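Local coordinates for protein xylulose kinase (Bifidobacterium adolescentis ATCC 15703, PDB 3I8B) that probably phosphorylates D-xylulose to D-xylulose 5-phosphate at the expense of ATP, as a member of the FGGY family of carbohydrate kinases, at residues L293-E304 with H323-S334; S424-G432 with L448-A456. All coordinates share one frame; numbering follows the deposited sequence. Where two conformers were deposited one is given.

Contact 1. Residues L293-E304 with H323-S334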
loop_
_atom_site.group_PDB
_atom_site.type_symbol
_atom_site.label_atom_id
_atom_site.label_comp_id
_atom_site.label_asym_id
_atom_site.label_seq_id
_atom_site.Cartn_x
_atom_site.Cartn_y
_atom_site.Cartn_z
ATOM N N LEU A 293 4.868 11.565 1.776
ATOM C CA LEU A 293 4.542 12.720 0.956
ATOM C C LEU A 293 5.447 12.794 -0.264
ATOM O O LEU A 293 6.535 13.357 -0.199
ATOM C CB LEU A 293 4.688 13.990 1.789
ATOM C CG LEU A 293 3.908 15.247 1.416
ATOM C CD1 LEU A 293 2.411 14.953 1.257
ATOM C CD2 LEU A 293 4.137 16.298 2.493
ATOM N N GLY A 294 5.005 12.197 -1.367
ATOM C CA GLY A 294 5.635 12.407 -2.658
ATOM C C GLY A 294 4.764 13.418 -3.394
ATOM O O GLY A 294 4.067 14.202 -2.746
ATOM N N THR A 295 4.786 13.398 -4.727
ATOM C CA THR A 295 3.863 14.219 -5.523
ATOM C C THR A 295 2.427 13.932 -5.093
ATOM O O THR A 295 1.575 14.827 -5.081
ATOM C CB THR A 295 4.008 13.956 -7.039
ATOM O OG1 THR A 295 3.795 12.563 -7.312
ATOM C CG2 THR A 295 5.392 14.363 -7.523
ATOM N N SER A 296 2.162 12.673 -4.759
ATOM C CA SER A 296 0.908 12.295 -4.124
ATOM C C SER A 296 1.207 11.844 -2.699
ATOM O O SER A 296 2.366 11.642 -2.337
ATOM C CB SER A 296 0.212 11.175 -4.898
ATOM O OG SER A 296 0.781 9.915 -4.600
ATOM N N GLY A 297 0.164 11.685 -1.892
ATOM C CA GLY A 297 0.343 11.316 -0.498
ATOM C C GLY A 297 -0.284 9.993 -0.101
ATOM O O GLY A 297 -1.248 9.535 -0.725
ATOM N N VAL A 298 0.285 9.377 0.937
ATOM C CA VAL A 298 -0.283 8.185 1.565
ATOM C C VAL A 298 -0.215 8.324 3.080
ATOM O O VAL A 298 0.872 8.370 3.651
ATOM C CB VAL A 298 0.490 6.913 1.185
ATOM C CG1 VAL A 298 -0.063 5.722 1.938
ATOM C CG2 VAL A 298 0.420 6.670 -0.312
ATOM N N ALA A 299 -1.376 8.412 3.720
ATOM C CA ALA A 299 -1.465 8.375 5.175
ATOM C C ALA A 299 -1.915 6.985 5.645
ATOM O O ALA A 299 -3.034 6.562 5.367
ATOM C CB ALA A 299 -2.424 9.442 5.677
ATOM N N ALA A 300 -1.035 6.278 6.346
ATOM C CA ALA A 300 -1.324 4.927 6.794
ATOM C C ALA A 300 -1.162 4.847 8.305
ATOM O O ALA A 300 -0.102 5.177 8.848
ATOM C CB ALA A 300 -0.401 3.935 6.105
ATOM N N ALA A 301 -2.223 4.435 8.987
ATOM C CA ALA A 301 -2.181 4.308 10.436
ATOM C C ALA A 301 -2.367 2.850 10.808
ATOM O O ALA A 301 -3.017 2.088 10.084
ATOM C CB ALA A 301 -3.276 5.166 11.087
ATOM N N ILE A 302 -1.794 2.463 11.939
ATOM C CA ILE A 302 -2.033 1.136 12.471
ATOM C C ILE A 302 -3.176 1.186 13.467
ATOM O O ILE A 302 -3.137 1.944 14.440
ATOM C CB ILE A 302 -0.779 0.572 13.110
ATOM C CG1 ILE A 302 0.328 0.556 12.059
ATOM C CG2 ILE A 302 -1.033 -0.840 13.660
ATOM C CD1 ILE A 302 1.649 0.771 12.635
ATOM N N SER A 303 -4.183 0.354 13.204
ATOM C CA SER A 303 -5.433 0.332 13.949
ATOM C C SER A 303 -5.609 -1.016 14.652
ATOM O O SER A 303 -5.438 -2.077 14.046
ATOM C CB SER A 303 -6.602 0.582 12.984
ATOM O OG SER A 303 -7.857 0.402 13.615
ATOM N N GLU A 304 -5.953 -0.970 15.936
ATOM C CA GLU A 304 -6.203 -2.184 16.703
ATOM C C GLU A 304 -7.342 -3.012 16.082
ATOM O O GLU A 304 -7.241 -4.237 15.952
ATOM C CB GLU A 304 -6.522 -1.824 18.164
ATOM C CG GLU A 304 -6.822 -3.009 19.049
ATOM C CD GLU A 304 -5.580 -3.828 19.358
ATOM O OE1 GLU A 304 -4.460 -3.315 19.162
ATOM O OE2 GLU A 304 -5.723 -4.985 19.794
ATOM N N HIS A 323 -2.849 -6.803 12.927
ATOM C CA HIS A 323 -3.800 -5.717 13.125
ATOM C C HIS A 323 -4.268 -5.072 11.822
ATOM O O HIS A 323 -4.352 -5.736 10.789
ATOM C CB HIS A 323 -3.216 -4.686 14.096
ATOM C CG HIS A 323 -2.922 -5.261 15.443
ATOM N ND1 HIS A 323 -1.653 -5.646 15.831
ATOM C CD2 HIS A 323 -3.737 -5.555 16.484
ATOM C CE1 HIS A 323 -1.697 -6.129 17.058
ATOM N NE2 HIS A 323 -2.952 -6.089 17.477
ATOM N N TYR A 324 -4.553 -3.774 11.867
ATOM C CA TYR A 324 -5.191 -3.124 10.730
ATOM C C TYR A 324 -4.478 -1.873 10.241
ATOM O O TYR A 324 -3.845 -1.159 11.023
ATOM C CB TYR A 324 -6.676 -2.888 11.030
ATOM C CG TYR A 324 -7.372 -4.210 11.218
ATOM C CD1 TYR A 324 -7.893 -4.905 10.126
ATOM C CD2 TYR A 324 -7.465 -4.797 12.472
ATOM C CE1 TYR A 324 -8.495 -6.140 10.282
ATOM C CE2 TYR A 324 -8.074 -6.043 12.637
ATOM C CZ TYR A 324 -8.579 -6.708 11.534
ATOM O OH TYR A 324 -9.189 -7.934 11.676
ATOM N N LEU A 325 -4.582 -1.649 8.931
ATOM C CA LEU A 325 -3.915 -0.559 8.230
ATOM C C LEU A 325 -4.898 0.294 7.399
ATOM O O LEU A 325 -4.960 0.182 6.167
ATOM C CB LEU A 325 -2.818 -1.123 7.317
ATOM C CG LEU A 325 -1.821 -0.113 6.737
ATOM C CD1 LEU A 325 -0.790 0.225 7.790
ATOM C CD2 LEU A 325 -1.146 -0.673 5.495
ATOM N N PRO A 326 -5.692 1.131 8.077
ATOM C CA PRO A 326 -6.472 2.129 7.332
ATOM C C PRO A 326 -5.521 2.974 6.504
ATOM O O PRO A 326 -4.576 3.539 7.047
ATOM C CB PRO A 326 -7.101 2.987 8.444
ATOM C CG PRO A 326 -6.273 2.668 9.693
ATOM C CD PRO A 326 -5.978 1.199 9.520
ATOM N N LEU A 327 -5.769 3.060 5.202
ATOM C CA LEU A 327 -4.828 3.697 4.299
ATOM C C LEU A 327 -5.521 4.751 3.441
ATOM O O LEU A 327 -6.468 4.444 2.718
ATOM C CB LEU A 327 -4.185 2.651 3.399
ATOM C CG LEU A 327 -3.030 3.204 2.571
ATOM C CD1 LEU A 327 -1.720 2.653 3.093
ATOM C CD2 LEU A 327 -3.226 2.824 1.110
ATOM N N ALA A 328 -5.033 5.985 3.527
ATOM C CA ALA A 328 -5.655 7.117 2.863
ATOM C C ALA A 328 -4.746 7.702 1.799
ATOM O O ALA A 328 -3.753 8.363 2.115
ATOM C CB ALA A 328 -6.011 8.181 3.882
ATOM N N CYS A 329 -5.089 7.476 0.535
ATOM C CA CYS A 329 -4.326 8.058 -0.564
ATOM C C CYS A 329 -4.852 9.436 -0.954
ATOM O O CYS A 329 -6.057 9.643 -1.047
ATOM C CB CYS A 329 -4.343 7.142 -1.788
ATOM S SG CYS A 329 -3.636 5.528 -1.466
ATOM N N THR A 330 -3.936 10.377 -1.162
ATOM C CA THR A 330 -4.294 11.690 -1.670
ATOM C C THR A 330 -3.622 11.906 -3.028
ATOM O O THR A 330 -2.418 11.685 -3.181
ATOM C CB THR A 330 -3.894 12.804 -0.678
ATOM O OG1 THR A 330 -2.568 12.557 -0.178
ATOM C CG2 THR A 330 -4.874 12.859 0.495
ATOM N N ILE A 331 -4.403 12.308 -4.022
ATOM C CA ILE A 331 -3.850 12.629 -5.337
ATOM C C ILE A 331 -2.861 13.768 -5.198
ATOM O O ILE A 331 -1.781 13.769 -5.792
ATOM C CB ILE A 331 -4.943 13.117 -6.300
ATOM C CG1 ILE A 331 -6.015 12.040 -6.494
ATOM C CG2 ILE A 331 -4.315 13.547 -7.628
ATOM C CD1 ILE A 331 -5.554 10.881 -7.339
ATOM N N ASN A 332 -3.244 14.743 -4.388
ATOM C CA ASN A 332 -2.477 15.967 -4.281
ATOM C C ASN A 332 -1.590 16.034 -3.051
ATOM O O ASN A 332 -2.046 16.300 -1.936
ATOM C CB ASN A 332 -3.412 17.169 -4.372
ATOM C CG ASN A 332 -4.137 17.214 -5.701
ATOM O OD1 ASN A 332 -3.570 17.627 -6.711
ATOM N ND2 ASN A 332 -5.377 16.747 -5.715
ATOM N N GLY A 333 -0.309 15.785 -3.275
ATOM C CA GLY A 333 0.677 15.941 -2.227
ATOM C C GLY A 333 1.592 17.075 -2.621
ATOM O O GLY A 333 1.163 18.216 -2.747
ATOM N N SER A 334 2.854 16.738 -2.841
ATOM C CA SER A 334 3.863 17.697 -3.236
ATOM C C SER A 334 3.473 18.445 -4.512
ATOM O O SER A 334 3.877 19.593 -4.710
ATOM C CB SER A 334 5.189 16.967 -3.448
ATOM O OG SER A 334 6.189 17.871 -3.838
#
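An antiparallel strand pair in the mixed sheet of the C-terminal FGGY domain joins Gly-297 to Ala-301 with Tyr-324 to Thr-330; the N-to-C directions of the two short strands lie 167° apart. Gly-297 and Thr-330 form a hydrogen-bonded pair, with Thr-330 N 2.9 Å from Gly-297 O and a return bond from Gly-297 N to Thr-330 O. Ala-299 and Ala-328 repeat this pattern. The ladder changes at Pro-326: Ala-301 N reaches Pro-326 O at 3.2 Å, but the proline has no N-H to give back, and its CD lies 3.1 Å from Ala-301 O. Pairing resumes where Ser-303 N meets Tyr-324 O at 2.7 Å. A side chain at Gly-297 would be obstructed, its CB clashing with Thr-330 OG1, a hydroxyl that bonds Gln-411 of helix 396-420. With strand 288-293 on the far side of 297-301, the pair belongs to the antiparallel half of the actin-type ATPase sheet. One face carries Val-298, Ala-300, Leu-327 and Cys-329; from it Val-298 and Leu-327 touch Asn-275 of helix 274-281. Leu-327, with CG anti to the backbone N, places CD1 3.5 Å from Ala-300 CB and 3.7 Å from Val-298 CG1. At the far end the bend of Glu-304 at chi2 (72°) brings its carboxylate obliquely past the His-323 ring, the two planes 48° apart and Glu-304 OE1 3.6 Å from His-323 NE2. The Glu-304 carbonyl O meets the ring edge in plane, while His-323 ND1 bonds Thr-321 OG1. With an alanine in place of His-323, the Glu-304 carboxylate would probably be freer to turn and Thr-321 would lose its imidazole partner. Tyr-324 receives Ser-303 O and Glu-304 O at its ring edge, and Arg-196 makes a cation-pi contact with it.

Contact 2. Residues S424-G432 with L448-A456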
loop_
_atom_site.group_PDB
_atom_site.type_symbol
_atom_site.label_atom_id
_atom_site.label_comp_id
_atom_site.label_asym_id
_atom_site.label_seq_id
_atom_site.Cartn_x
_atom_site.Cartn_y
_atom_site.Cartn_z
ATOM N N SER A 424 -7.418 5.508 16.865
ATOM C CA SER A 424 -6.633 6.565 17.501
ATOM C C SER A 424 -5.337 6.805 16.742
ATOM O O SER A 424 -4.716 5.867 16.242
ATOM C CB SER A 424 -6.276 6.197 18.949
ATOM O OG SER A 424 -7.421 6.156 19.785
ATOM N N ILE A 425 -4.918 8.063 16.683
ATOM C CA ILE A 425 -3.604 8.397 16.159
ATOM C C ILE A 425 -2.874 9.275 17.170
ATOM O O ILE A 425 -3.296 10.403 17.430
ATOM C CB ILE A 425 -3.706 9.132 14.816
ATOM C CG1 ILE A 425 -4.206 8.179 13.727
ATOM C CG2 ILE A 425 -2.352 9.708 14.424
ATOM C CD1 ILE A 425 -4.408 8.850 12.389
ATOM N N THR A 426 -1.774 8.760 17.727
ATOM C CA THR A 426 -1.093 9.422 18.842
ATOM C C THR A 426 0.362 9.805 18.544
ATOM O O THR A 426 1.030 10.434 19.360
ATOM C CB THR A 426 -1.165 8.563 20.127
ATOM O OG1 THR A 426 -0.677 7.240 19.860
ATOM C CG2 THR A 426 -2.602 8.480 20.627
ATOM N N ARG A 427 0.842 9.427 17.370
ATOM C CA ARG A 427 2.172 9.811 16.923
ATOM C C ARG A 427 2.212 9.816 15.400
ATOM O O ARG A 427 1.634 8.936 14.756
ATOM C CB ARG A 427 3.220 8.840 17.471
ATOM C CG ARG A 427 4.660 9.194 17.126
ATOM C CD ARG A 427 5.617 8.240 17.842
ATOM N NE ARG A 427 5.606 6.915 17.230
ATOM C CZ ARG A 427 6.666 6.338 16.670
ATOM N NH1 ARG A 427 7.842 6.957 16.676
ATOM N NH2 ARG A 427 6.555 5.129 16.130
ATOM N N ILE A 428 2.906 10.799 14.836
ATOM C CA ILE A 428 2.985 10.990 13.386
ATOM C C ILE A 428 4.417 10.848 12.895
ATOM O O ILE A 428 5.317 11.505 13.415
ATOM C CB ILE A 428 2.534 12.409 12.985
ATOM C CG1 ILE A 428 1.190 12.757 13.621
ATOM C CG2 ILE A 428 2.484 12.559 11.454
ATOM C CD1 ILE A 428 0.749 14.190 13.341
ATOM N N LEU A 429 4.622 10.004 11.886
ATOM C CA LEU A 429 5.909 9.911 11.216
ATOM C C LEU A 429 5.761 10.522 9.832
ATOM O O LEU A 429 4.762 10.291 9.160
ATOM C CB LEU A 429 6.370 8.456 11.094
ATOM C CG LEU A 429 6.826 7.768 12.383
ATOM C CD1 LEU A 429 5.685 7.660 13.363
ATOM C CD2 LEU A 429 7.421 6.398 12.086
ATOM N N LEU A 430 6.750 11.305 9.416
ATOM C CA LEU A 430 6.710 11.955 8.121
ATOM C C LEU A 430 7.874 11.467 7.275
ATOM O O LEU A 430 9.041 11.662 7.635
ATOM C CB LEU A 430 6.776 13.473 8.284
ATOM C CG LEU A 430 6.877 14.270 6.983
ATOM C CD1 LEU A 430 5.595 14.116 6.148
ATOM C CD2 LEU A 430 7.172 15.743 7.272
ATOM N N ILE A 431 7.548 10.837 6.153
ATOM C CA ILE A 431 8.550 10.275 5.257
ATOM C C ILE A 431 8.295 10.709 3.825
ATOM O O ILE A 431 7.372 11.480 3.551
ATOM C CB ILE A 431 8.527 8.739 5.291
ATOM C CG1 ILE A 431 7.108 8.236 4.994
ATOM C CG2 ILE A 431 9.038 8.229 6.634
ATOM C CD1 ILE A 431 6.943 6.721 5.082
ATOM N N GLY A 432 9.115 10.203 2.911
ATOM C CA GLY A 432 9.023 10.567 1.512
ATOM C C GLY A 432 9.731 11.876 1.205
ATOM O O GLY A 432 10.212 12.559 2.109
ATOM N N LEU A 448 -0.831 19.977 11.663
ATOM C CA LEU A 448 -1.196 18.580 11.936
ATOM C C LEU A 448 -1.660 18.418 13.382
ATOM O O LEU A 448 -2.466 17.542 13.699
ATOM C CB LEU A 448 -0.052 17.619 11.626
ATOM C CG LEU A 448 0.374 17.550 10.163
ATOM C CD1 LEU A 448 1.436 16.489 9.978
ATOM C CD2 LEU A 448 -0.830 17.265 9.279
ATOM N N GLY A 449 -1.150 19.276 14.254
ATOM C CA GLY A 449 -1.630 19.352 15.623
ATOM C C GLY A 449 -0.843 18.541 16.634
ATOM O O GLY A 449 -1.330 18.314 17.737
HETATM N N MSE A 450 0.361 18.116 16.254
HETATM C CA MSE A 450 1.236 17.290 17.097
HETATM C C MSE A 450 2.679 17.417 16.649
HETATM O O MSE A 450 2.962 17.949 15.586
HETATM C CB MSE A 450 0.903 15.804 16.951
HETATM C CG MSE A 450 -0.361 15.340 17.576
HETATM SE SE MSE A 450 -0.502 13.388 17.361
HETATM C CE MSE A 450 -2.015 13.147 18.571
ATOM N N ASP A 451 3.578 16.861 17.455
ATOM C CA ASP A 451 4.949 16.603 17.047
ATOM C C ASP A 451 4.957 15.778 15.766
ATOM O O ASP A 451 4.102 14.917 15.564
ATOM C CB ASP A 451 5.675 15.814 18.139
ATOM C CG ASP A 451 6.043 16.668 19.336
ATOM O OD1 ASP A 451 5.610 17.840 19.402
ATOM O OD2 ASP A 451 6.783 16.163 20.206
ATOM N N VAL A 452 5.930 16.044 14.906
ATOM C CA VAL A 452 6.096 15.280 13.685
ATOM C C VAL A 452 7.497 14.714 13.650
ATOM O O VAL A 452 8.478 15.454 13.503
ATOM C CB VAL A 452 5.859 16.138 12.425
ATOM C CG1 VAL A 452 5.975 15.277 11.162
ATOM C CG2 VAL A 452 4.499 16.787 12.496
ATOM N N THR A 453 7.583 13.396 13.817
ATOM C CA THR A 453 8.849 12.692 13.769
ATOM C C THR A 453 9.304 12.442 12.333
ATOM O O THR A 453 8.515 12.023 11.477
ATOM C CB THR A 453 8.757 11.346 14.524
ATOM O OG1 THR A 453 8.567 11.595 15.923
ATOM C CG2 THR A 453 10.012 10.528 14.316
ATOM N N ARG A 454 10.585 12.700 12.074
ATOM C CA ARG A 454 11.171 12.434 10.762
ATOM C C ARG A 454 12.198 11.307 10.847
ATOM O O ARG A 454 13.358 11.542 11.202
ATOM C CB ARG A 454 11.821 13.691 10.177
ATOM C CG ARG A 454 10.836 14.718 9.650
ATOM C CD ARG A 454 11.549 15.851 8.946
ATOM N NE ARG A 454 12.472 16.534 9.843
ATOM C CZ ARG A 454 13.796 16.439 9.764
ATOM N NH1 ARG A 454 14.358 15.704 8.813
ATOM N NH2 ARG A 454 14.560 17.091 10.634
ATOM N N PRO A 455 11.769 10.077 10.522
ATOM C CA PRO A 455 12.686 8.933 10.492
ATOM C C PRO A 455 13.732 9.143 9.414
ATOM O O PRO A 455 13.397 9.668 8.360
ATOM C CB PRO A 455 11.773 7.759 10.103
ATOM C CG PRO A 455 10.374 8.215 10.446
ATOM C CD PRO A 455 10.385 9.695 10.179
ATOM N N ALA A 456 14.976 8.750 9.663
ATOM C CA ALA A 456 16.000 8.860 8.635
ATOM C C ALA A 456 15.576 8.088 7.388
ATOM O O ALA A 456 15.003 7.000 7.479
ATOM C CB ALA A 456 17.334 8.356 9.151
HETATM O O HOH W 1 9.215 9.653 17.825
HETATM O O HOH W 2 3.849 12.545 16.763
HETATM O O HOH W 3 11.772 11.388 7.028
#
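The guanidinium of Arg-427 has Leu-429 CD1 over the centre of one face, 3.7 Å above the plane, and a water in plane at its edge. That water accepts from Arg-427 NH1 at 3.2 Å and lies 2.8 Å from Thr-453 OG1, linking the two strands, while Arg-427 NH2 forms a salt bridge with Asp-288. The strands 427-431 and 452-455 run parallel with a 43° twist, as neighbours in a beta-alpha-beta unit whose helix is 438-448. Both backbone polar groups of Thr-453 turn to strand 427-431: its N donates to Ile-428 O at 3.0 Å, and its O accepts from Leu-430 N at 2.8 Å, nearly in line with the carbonyl bond. Ile-428 CD1 reaches Leu-448 CB at 3.9 Å and touches Met-450 CB. Val-452 turns CG1 opposite its own backbone N (chi1 -177°), setting it against Leu-430 CB at 3.5 Å, tighter than usual. Leu-429 CD2 meets Pro-455 CG at 3.8 Å, the side chains crossing at about a right angle. One water spans Ile-428 N and Asp-451 O; another donates to Leu-430 O and Pro-455 O. Only two direct backbone bonds join the strands, and waters extend the polar pairing while apolar side chains pack on both faces.

How the contacts relate
Contacts 1 and 2 lie in the same mixed sheet, their centres about 12 Å apart, with strand 288-293 inserted between 297-301 and 427-431. They come in series along the chain yet touch directly: Leu-293 N is 3.1 Å from Ile-431 O, a probable hydrogen bond, and Ala-301 CB packs 4.1 Å from Ile-425 CD1. Contact 1 is the nearer to the predicted active site. The side chain of Leu-325 is about 5 Å from that of Gln-74, a predicted substrate-binding residue, and Leu-327 about 7 Å, side chain to side chain, from Asp-274, the predicted proton acceptor. From contact 2, the Ile-431 side chain is about 10 Å from that of Asp-274.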